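Local coordinates for protein beta-lactamase Rm3 (Uncultured bacterium, PDB 5IQK) that hydrolyses beta-lactam antibiotics as a zinc-dependent, subclass B3 metallo-beta-lactamase, a group of enzymes that confers antibiotic resistance, at residues 77-82 with 110-115; 48-53 with 124-129; 119-124 with 184-189. All coordinates share one frame; numbering follows the deposited sequence.

Contact 1. Residues 77-82 with 110-115. With ZN (zinc ion), chain C; ZN (zinc ion), chain D.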
loop_
_atom_site.group_PDB
_atom_site.type_symbol
_atom_site.label_atom_id
_atom_site.label_comp_id
_atom_site.label_asym_id
_atom_site.label_seq_id
_atom_site.Cartn_x
_atom_site.Cartn_y
_atom_site.Cartn_z
ATOM N N HIS A 77 -5.342 1.629 -0.063
ATOM C CA HIS A 77 -6.607 2.090 -0.664
ATOM C C HIS A 77 -7.518 0.925 -1.058
ATOM O O HIS A 77 -7.114 -0.242 -1.024
ATOM C CB HIS A 77 -6.355 3.026 -1.862
ATOM C CG HIS A 77 -5.715 2.387 -3.064
ATOM N ND1 HIS A 77 -4.359 2.149 -3.148
ATOM C CD2 HIS A 77 -6.229 2.040 -4.275
ATOM C CE1 HIS A 77 -4.073 1.633 -4.334
ATOM N NE2 HIS A 77 -5.186 1.553 -5.033
ATOM N N GLY A 78 -8.746 1.261 -1.446
ATOM C CA GLY A 78 -9.833 0.299 -1.529
ATOM C C GLY A 78 -9.961 -0.518 -2.804
ATOM O O GLY A 78 -10.917 -1.272 -2.967
ATOM N N HIS A 79 -9.022 -0.367 -3.724
ATOM C CA HIS A 79 -9.056 -1.196 -4.923
ATOM C C HIS A 79 -8.837 -2.656 -4.595
ATOM O O HIS A 79 -8.118 -2.980 -3.646
ATOM C CB HIS A 79 -8.016 -0.736 -5.931
ATOM C CG HIS A 79 -8.405 0.497 -6.686
ATOM N ND1 HIS A 79 -7.471 1.333 -7.250
ATOM C CD2 HIS A 79 -9.618 1.030 -6.979
ATOM C CE1 HIS A 79 -8.086 2.324 -7.874
ATOM N NE2 HIS A 79 -9.389 2.171 -7.716
ATOM N N ILE A 80 -9.438 -3.524 -5.406
ATOM C CA ILE A 80 -9.401 -4.967 -5.181
ATOM C C ILE A 80 -7.983 -5.544 -5.081
ATOM O O ILE A 80 -7.778 -6.554 -4.407
ATOM C CB ILE A 80 -10.197 -5.710 -6.297
ATOM C CG1 ILE A 80 -10.302 -7.211 -6.002
ATOM C CG2 ILE A 80 -9.581 -5.461 -7.680
ATOM C CD1 ILE A 80 -11.392 -7.922 -6.809
ATOM N N ASP A 81 -7.003 -4.927 -5.734
ATOM C CA ASP A 81 -5.658 -5.498 -5.720
ATOM C C ASP A 81 -4.871 -5.143 -4.455
ATOM O O ASP A 81 -3.714 -5.553 -4.334
ATOM C CB ASP A 81 -4.856 -5.074 -6.964
ATOM C CG ASP A 81 -4.785 -3.555 -7.136
ATOM O OD1 ASP A 81 -5.819 -2.902 -6.913
ATOM O OD2 ASP A 81 -3.707 -3.021 -7.499
ATOM N N HIS A 82 -5.486 -4.395 -3.528
ATOM C CA HIS A 82 -4.875 -4.115 -2.216
ATOM C C HIS A 82 -5.803 -4.545 -1.078
ATOM O O HIS A 82 -5.357 -4.892 0.024
ATOM C CB HIS A 82 -4.519 -2.617 -2.112
ATOM C CG HIS A 82 -3.663 -2.139 -3.245
ATOM N ND1 HIS A 82 -2.293 -2.299 -3.260
ATOM C CD2 HIS A 82 -3.990 -1.594 -4.440
ATOM C CE1 HIS A 82 -1.810 -1.840 -4.400
ATOM N NE2 HIS A 82 -2.817 -1.404 -5.137
ATOM N N GLY A 110 -17.172 -4.175 -0.408
ATOM C CA GLY A 110 -16.395 -4.980 -1.333
ATOM C C GLY A 110 -16.430 -4.413 -2.746
ATOM O O GLY A 110 -16.199 -5.133 -3.718
ATOM N N GLU A 111 -16.708 -3.119 -2.868
ATOM C CA GLU A 111 -16.701 -2.466 -4.181
ATOM C C GLU A 111 -16.611 -0.957 -4.038
ATOM O O GLU A 111 -17.026 -0.383 -3.026
ATOM C CB GLU A 111 -17.937 -2.832 -4.994
ATOM C CG GLU A 111 -19.243 -2.419 -4.372
ATOM C CD GLU A 111 -20.427 -3.003 -5.111
ATOM O OE1 GLU A 111 -20.404 -3.001 -6.363
ATOM O OE2 GLU A 111 -21.372 -3.472 -4.441
ATOM N N VAL A 112 -16.035 -0.313 -5.045
ATOM C CA VAL A 112 -15.783 1.108 -4.941
ATOM C C VAL A 112 -17.022 1.896 -5.342
ATOM O O VAL A 112 -17.941 1.359 -5.959
ATOM C CB VAL A 112 -14.589 1.521 -5.791
ATOM C CG1 VAL A 112 -13.340 0.715 -5.379
ATOM C CG2 VAL A 112 -14.900 1.313 -7.269
ATOM N N GLY A 113 -17.046 3.164 -4.954
ATOM C CA GLY A 113 -18.165 4.037 -5.239
ATOM C C GLY A 113 -17.922 4.887 -6.465
ATOM O O GLY A 113 -16.852 4.832 -7.070
ATOM N N PRO A 114 -18.910 5.708 -6.820
ATOM C CA PRO A 114 -18.926 6.489 -8.060
ATOM C C PRO A 114 -17.774 7.485 -8.164
ATOM O O PRO A 114 -17.440 7.870 -9.282
ATOM C CB PRO A 114 -20.269 7.222 -7.988
ATOM C CG PRO A 114 -21.122 6.381 -7.104
ATOM C CD PRO A 114 -20.182 5.817 -6.078
ATOM N N ASP A 115 -17.158 7.865 -7.043
ATOM C CA ASP A 115 -16.028 8.793 -7.087
ATOM C C ASP A 115 -14.688 8.122 -7.400
ATOM O O ASP A 115 -13.672 8.794 -7.531
ATOM C CB ASP A 115 -15.919 9.590 -5.771
ATOM C CG ASP A 115 -15.952 8.714 -4.523
ATOM O OD1 ASP A 115 -16.307 7.519 -4.614
ATOM O OD2 ASP A 115 -15.626 9.244 -3.434
HETATM ZN ZN ZN C . -5.428 1.311 -7.075
HETATM ZN ZN ZN D . -3.037 -1.194 -7.121
HETATM O O HOH W 1 -4.694 -0.198 -7.962
HETATM O O HOH W 2 -2.879 1.161 -7.406
#
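The CG1 methyl of V112 meets residues 77-82 at two points, 4.0 Å from the O of G78 and 4.1 Å from CD2 of H79. It reaches the H79 imidazole at the ring edge, near the ring plane. At these distances the contact is light van der Waals packing. The opposite side of the segment, facing the metals, is far tighter. These residues carry the HxHxDH motif of the metallo-beta-lactamase superfamily, here in the B3 form that builds a dinuclear zinc centre. H77 NE2 and H79 ND1 bind the first zinc ion at 2.1 and 2.0 Å, and H155 adds a third histidine. D81 OD2 and H82 NE2, both at 2.0 Å, hold the second zinc ion together with H223. Two waters bind both metals, and one of them donates to D81 OD1 over 3.1 Å. A second shell fixes the rotation of the imidazoles: H77 ND1 is hydrogen-bonded to D179 and H79 NE2 to D116. With CG beside its backbone N (chi1 -77°), a chi2 of 156° turns ND1 of H79 to the metal and the CD2 edge to V112. Beyond the valine, residues 113-115 run away from the metal centre toward the surface, where P114 is exposed.

Contact 2. Residues 48-53 with 124-129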
loop_
_atom_site.group_PDB
_atom_site.type_symbol
_atom_site.label_atom_id
_atom_site.label_comp_id
_atom_site.label_asym_id
_atom_site.label_seq_id
_atom_site.Cartn_x
_atom_site.Cartn_y
_atom_site.Cartn_z
ATOM N N GLY A 48 -3.406 -7.473 -0.847
ATOM C CA GLY A 48 -3.341 -7.937 -2.228
ATOM C C GLY A 48 -4.715 -8.247 -2.788
ATOM O O GLY A 48 -5.722 -7.772 -2.259
ATOM N N LEU A 49 -4.737 -9.024 -3.870
ATOM C CA LEU A 49 -5.969 -9.539 -4.461
ATOM C C LEU A 49 -6.570 -10.596 -3.541
ATOM O O LEU A 49 -5.889 -11.072 -2.638
ATOM C CB LEU A 49 -5.683 -10.144 -5.837
ATOM C CG LEU A 49 -5.259 -9.177 -6.937
ATOM C CD1 LEU A 49 -4.500 -9.930 -8.046
ATOM C CD2 LEU A 49 -6.471 -8.452 -7.546
ATOM N N PRO A 50 -7.837 -10.977 -3.769
ATOM C CA PRO A 50 -8.399 -12.065 -2.961
ATOM C C PRO A 50 -7.518 -13.299 -2.999
ATOM O O PRO A 50 -7.336 -13.934 -1.960
ATOM C CB PRO A 50 -9.750 -12.330 -3.619
ATOM C CG PRO A 50 -10.131 -10.988 -4.187
ATOM C CD PRO A 50 -8.840 -10.409 -4.691
ATOM N N GLU A 51 -6.962 -13.612 -4.167
ATOM C CA GLU A 51 -6.092 -14.772 -4.303
ATOM C C GLU A 51 -4.670 -14.506 -3.783
ATOM O O GLU A 51 -3.808 -15.398 -3.824
ATOM C CB GLU A 51 -6.059 -15.247 -5.768
ATOM C CG GLU A 51 -5.511 -14.224 -6.765
ATOM C CD GLU A 51 -6.585 -13.342 -7.401
ATOM O OE1 GLU A 51 -7.570 -12.966 -6.721
ATOM O OE2 GLU A 51 -6.435 -13.015 -8.597
ATOM N N SER A 52 -4.424 -13.305 -3.270
ATOM C CA SER A 52 -3.136 -13.011 -2.653
ATOM C C SER A 52 -3.070 -13.448 -1.205
ATOM O O SER A 52 -1.986 -13.711 -0.701
ATOM C CB SER A 52 -2.815 -11.523 -2.717
ATOM O OG SER A 52 -2.720 -11.083 -4.051
ATOM N N ALA A 53 -4.218 -13.514 -0.535
ATOM C CA ALA A 53 -4.245 -13.794 0.896
ATOM C C ALA A 53 -3.520 -15.095 1.283
ATOM O O ALA A 53 -2.719 -15.085 2.217
ATOM C CB ALA A 53 -5.691 -13.814 1.404
ATOM N N LYS A 124 -16.209 -7.059 -7.810
ATOM C CA LYS A 124 -16.474 -7.007 -6.370
ATOM C C LYS A 124 -15.487 -7.931 -5.659
ATOM O O LYS A 124 -14.976 -8.874 -6.268
ATOM C CB LYS A 124 -17.908 -7.430 -6.052
ATOM C CG LYS A 124 -18.971 -6.558 -6.706
ATOM C CD LYS A 124 -20.381 -7.054 -6.415
ATOM C CE LYS A 124 -21.408 -6.259 -7.218
ATOM N NZ LYS A 124 -22.812 -6.455 -6.747
ATOM N N TYR A 125 -15.227 -7.672 -4.379
ATOM C CA TYR A 125 -14.360 -8.542 -3.577
ATOM C C TYR A 125 -14.973 -8.785 -2.182
ATOM O O TYR A 125 -15.950 -8.125 -1.810
ATOM C CB TYR A 125 -12.943 -7.949 -3.474
ATOM C CG TYR A 125 -12.836 -6.560 -2.857
ATOM C CD1 TYR A 125 -12.800 -6.390 -1.474
ATOM C CD2 TYR A 125 -12.705 -5.438 -3.658
ATOM C CE1 TYR A 125 -12.680 -5.120 -0.907
ATOM C CE2 TYR A 125 -12.590 -4.159 -3.110
ATOM C CZ TYR A 125 -12.573 -4.009 -1.734
ATOM O OH TYR A 125 -12.446 -2.745 -1.183
ATOM N N PRO A 126 -14.418 -9.741 -1.406
ATOM C CA PRO A 126 -15.036 -10.040 -0.108
ATOM C C PRO A 126 -15.075 -8.850 0.847
ATOM O O PRO A 126 -14.041 -8.240 1.109
ATOM C CB PRO A 126 -14.143 -11.153 0.450
ATOM C CG PRO A 126 -13.603 -11.825 -0.763
ATOM C CD PRO A 126 -13.356 -10.714 -1.735
ATOM N N PRO A 127 -16.270 -8.508 1.351
ATOM C CA PRO A 127 -16.402 -7.360 2.256
ATOM C C PRO A 127 -15.630 -7.555 3.563
ATOM O O PRO A 127 -15.583 -8.666 4.099
ATOM C CB PRO A 127 -17.913 -7.292 2.517
ATOM C CG PRO A 127 -18.532 -7.998 1.343
ATOM C CD PRO A 127 -17.574 -9.118 1.044
ATOM N N VAL A 128 -15.049 -6.475 4.079
ATOM C CA VAL A 128 -14.323 -6.536 5.338
ATOM C C VAL A 128 -15.296 -6.187 6.440
ATOM O O VAL A 128 -15.968 -5.154 6.382
ATOM C CB VAL A 128 -13.125 -5.585 5.370
ATOM C CG1 VAL A 128 -12.428 -5.689 6.721
ATOM C CG2 VAL A 128 -12.160 -5.923 4.245
ATOM N N LYS A 129 -15.359 -7.062 7.436
ATOM C CA LYS A 129 -16.382 -7.031 8.467
ATOM C C LYS A 129 -16.126 -5.956 9.536
ATOM O O LYS A 129 -17.014 -5.165 9.854
ATOM C CB LYS A 129 -16.473 -8.436 9.085
ATOM C CG LYS A 129 -17.755 -8.773 9.838
ATOM C CD LYS A 129 -17.623 -10.131 10.542
ATOM C CE LYS A 129 -18.979 -10.683 10.964
ATOM N NZ LYS A 129 -18.879 -11.838 11.907
#
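P50 faces Y125 and P126 across this contact, and its ring carbon CG does the touching on the side of residues 48-53. The segment begins at G48, whose positive phi of 64° turns the chain as it comes away from strand 42-45. L49 points away from residues 124-129 and packs instead on D81 of helix 80-83, while its backbone N makes a weak hydrogen bond to S52 OG. Next comes P50, with CG 4.2 Å from CB of Y125 and 4.1 Å from CD of P126. The two proline side chains cross at about a right angle and touch through one carbon each, CG of P50 and CD of P126. In the alpha-beta/beta-alpha fold of metallo-beta-lactamases this places the connection from strand 42-45 to helix 53-62 beside the long loop that leads into strand 131-133. The Y125 ring turns away from P50, its CG lying between the backbone N and the carbonyl carbon (chi1 59°), and packs on helices 80-83 and 101-109. Its hydroxyl is hydrogen-bonded to the carbonyl of G78 in the metal-binding loop. I80 lies against both P50 and Y125, and A87 of helix 86-93 touches P126. After P50 the chain passes through the exposed E51 and curls back: the N of S52 bonds to the O of L49 over 2.7 Å. S52 OG is also hydrogen-bonded to N11, and A53 then enters helix 53-62, its N weakly bonded to the O of P50 at 3.5 Å.

Contact 3. Residues 119-124 with 184-189. With ZN (zinc ion), chain F.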
loop_
_atom_site.group_PDB
_atom_site.type_symbol
_atom_site.label_atom_id
_atom_site.label_comp_id
_atom_site.label_asym_id
_atom_site.label_seq_id
_atom_site.Cartn_x
_atom_site.Cartn_y
_atom_site.Cartn_z
ATOM N N TYR A 119 -14.408 3.061 -10.864
ATOM C CA TYR A 119 -15.787 2.642 -10.613
ATOM C C TYR A 119 -16.351 1.948 -11.852
ATOM O O TYR A 119 -16.071 2.395 -12.947
ATOM C CB TYR A 119 -16.656 3.863 -10.269
ATOM C CG TYR A 119 -18.105 3.529 -10.025
ATOM C CD1 TYR A 119 -19.101 3.899 -10.945
ATOM C CD2 TYR A 119 -18.486 2.838 -8.880
ATOM C CE1 TYR A 119 -20.433 3.597 -10.705
ATOM C CE2 TYR A 119 -19.805 2.541 -8.629
ATOM C CZ TYR A 119 -20.777 2.910 -9.549
ATOM O OH TYR A 119 -22.092 2.600 -9.295
ATOM N N HIS A 120 -17.102 0.856 -11.680
ATOM C CA HIS A 120 -17.738 0.151 -12.806
ATOM C C HIS A 120 -16.717 -0.632 -13.633
ATOM O O HIS A 120 -17.075 -1.219 -14.653
ATOM C CB HIS A 120 -18.504 1.150 -13.725
ATOM C CG HIS A 120 -19.639 0.550 -14.492
ATOM N ND1 HIS A 120 -20.164 1.143 -15.624
ATOM C CD2 HIS A 120 -20.374 -0.567 -14.277
ATOM C CE1 HIS A 120 -21.166 0.409 -16.074
ATOM N NE2 HIS A 120 -21.316 -0.631 -15.275
ATOM N N ALA A 121 -15.453 -0.658 -13.201
ATOM C CA ALA A 121 -14.398 -1.266 -14.007
ATOM C C ALA A 121 -13.520 -2.226 -13.200
ATOM O O ALA A 121 -12.443 -2.606 -13.650
ATOM C CB ALA A 121 -13.523 -0.180 -14.650
ATOM N N LEU A 122 -13.997 -2.619 -12.024
ATOM C CA LEU A 122 -13.300 -3.617 -11.198
ATOM C C LEU A 122 -14.307 -4.610 -10.619
ATOM O O LEU A 122 -15.465 -4.261 -10.390
ATOM C CB LEU A 122 -12.501 -2.929 -10.082
ATOM C CG LEU A 122 -11.246 -2.136 -10.483
ATOM C CD1 LEU A 122 -10.649 -1.381 -9.303
ATOM C CD2 LEU A 122 -10.204 -3.034 -11.122
ATOM N N PRO A 123 -13.875 -5.855 -10.372
ATOM C CA PRO A 123 -14.790 -6.836 -9.783
ATOM C C PRO A 123 -15.094 -6.542 -8.320
ATOM O O PRO A 123 -14.304 -5.852 -7.666
ATOM C CB PRO A 123 -14.022 -8.162 -9.901
ATOM C CG PRO A 123 -12.857 -7.896 -10.824
ATOM C CD PRO A 123 -12.555 -6.436 -10.672
ATOM N N LYS A 124 -16.209 -7.059 -7.810
ATOM C CA LYS A 124 -16.474 -7.007 -6.370
ATOM C C LYS A 124 -15.487 -7.931 -5.659
ATOM O O LYS A 124 -14.976 -8.874 -6.268
ATOM C CB LYS A 124 -17.908 -7.430 -6.052
ATOM C CG LYS A 124 -18.971 -6.558 -6.706
ATOM C CD LYS A 124 -20.381 -7.054 -6.415
ATOM C CE LYS A 124 -21.408 -6.259 -7.218
ATOM N NZ LYS A 124 -22.812 -6.455 -6.747
ATOM N N VAL A 184 -4.148 6.920 -13.114
ATOM C CA VAL A 184 -4.687 5.952 -14.055
ATOM C C VAL A 184 -6.143 5.702 -13.668
ATOM O O VAL A 184 -6.537 5.930 -12.518
ATOM C CB VAL A 184 -3.904 4.629 -14.039
ATOM C CG1 VAL A 184 -2.443 4.887 -14.329
ATOM C CG2 VAL A 184 -4.046 3.969 -12.670
ATOM N N SER A 185 -6.944 5.246 -14.630
ATOM C CA SER A 185 -8.388 5.117 -14.433
ATOM C C SER A 185 -9.000 4.169 -15.457
ATOM O O SER A 185 -8.306 3.661 -16.336
ATOM C CB SER A 185 -9.066 6.486 -14.574
ATOM O OG SER A 185 -9.006 6.896 -15.934
ATOM N N ARG A 186 -10.310 3.960 -15.372
ATOM C CA ARG A 186 -10.998 3.373 -16.501
ATOM C C ARG A 186 -10.954 4.368 -17.668
ATOM O O ARG A 186 -10.858 5.591 -17.457
ATOM C CB ARG A 186 -12.441 3.010 -16.137
ATOM C CG ARG A 186 -13.425 4.206 -15.979
ATOM C CD ARG A 186 -14.644 3.652 -15.279
ATOM N NE ARG A 186 -15.766 4.551 -14.974
ATOM C CZ ARG A 186 -15.775 5.458 -13.992
ATOM N NH1 ARG A 186 -16.871 6.161 -13.757
ATOM N NH2 ARG A 186 -14.684 5.703 -13.268
ATOM N N PRO A 187 -10.976 3.857 -18.906
ATOM C CA PRO A 187 -11.017 4.794 -20.029
ATOM C C PRO A 187 -12.235 5.706 -19.944
ATOM O O PRO A 187 -13.317 5.281 -19.531
ATOM C CB PRO A 187 -11.087 3.875 -21.257
ATOM C CG PRO A 187 -10.373 2.631 -20.803
ATOM C CD PRO A 187 -10.813 2.462 -19.354
ATOM N N GLY A 188 -12.044 6.966 -20.293
ATOM C CA GLY A 188 -13.149 7.906 -20.291
ATOM C C GLY A 188 -13.233 8.757 -19.039
ATOM O O GLY A 188 -13.780 9.851 -19.096
ATOM N N PHE A 189 -12.688 8.267 -17.918
ATOM C CA PHE A 189 -12.624 9.060 -16.687
ATOM C C PHE A 189 -11.651 10.206 -16.881
ATOM O O PHE A 189 -10.603 10.020 -17.497
ATOM C CB PHE A 189 -12.193 8.199 -15.494
ATOM C CG PHE A 189 -12.020 8.982 -14.213
ATOM C CD1 PHE A 189 -13.104 9.207 -13.379
ATOM C CD2 PHE A 189 -10.781 9.503 -13.856
ATOM C CE1 PHE A 189 -12.964 9.928 -12.198
ATOM C CE2 PHE A 189 -10.622 10.217 -12.666
ATOM C CZ PHE A 189 -11.722 10.439 -11.847
HETATM ZN ZN ZN F . -19.683 3.056 -16.660
HETATM O O HOH W 3 -17.688 2.872 -17.137
#
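One face of the R186 guanidinium lies against the carbonyl O of Y119, which sits 2.9 Å above the plane and displaced toward the rim. In that plane, at an edge, is a zinc-bound water, whereas the Y119 ring presents its own edge to R186 NH1. Both segments are loops of the metallo-beta-lactamase fold, one between helix 101-109 and strand 131-133, the other between strand 171-178 and helix 200-212, and they meet at the protein surface. Although Y119 O and R186 NE are only 3.0 Å apart, their angle is too poor for a hydrogen bond. The oxygen lies over the flat cation, an arrangement in which the attraction is probably largely electrostatic. NH2 is weakly bonded to the backbone carbonyls of D116 and P117, a little before Y119 in the chain. Closer to the backbone the contact is apolar, with A121 CB 3.7 Å from R186 CB. An extended chain from CG to NE (chi3 180°) carries the guanidinium past this methyl to Y119. R186 also begins a type II beta turn ending at F189, and its carbonyl O accepts from S185 OG and F189 N on opposite faces. On the outer side H120 ND1 binds a surface zinc ion at 2.2 Å. The water on that metal, 2.1 Å from the zinc, accepts a weak hydrogen bond from R186 NE over 3.3 Å.

Overall arrangement
From the N terminus, residues 48-53 follow strand 42-45, and residues 77-82 follow strand 70-74 of the same sheet. Contact 1 closes the first loop, from 77-82 through helices 86-93 and 101-109 to 110-115. It is nested inside the larger loop that contact 2 closes at 124-129. Contact 3 opens at 119-124, after contact 1 has closed, and crosses contact 2, since their segments alternate along the chain, and the two share K124; it closes at 184-189, beyond strands of the second sheet. All three contacts thus use the connection between helix 101-109 and strand 131-133. The backbones of G110 and Y125 join contacts 1 and 2, while L122 packs on H79 between contacts 1 and 3.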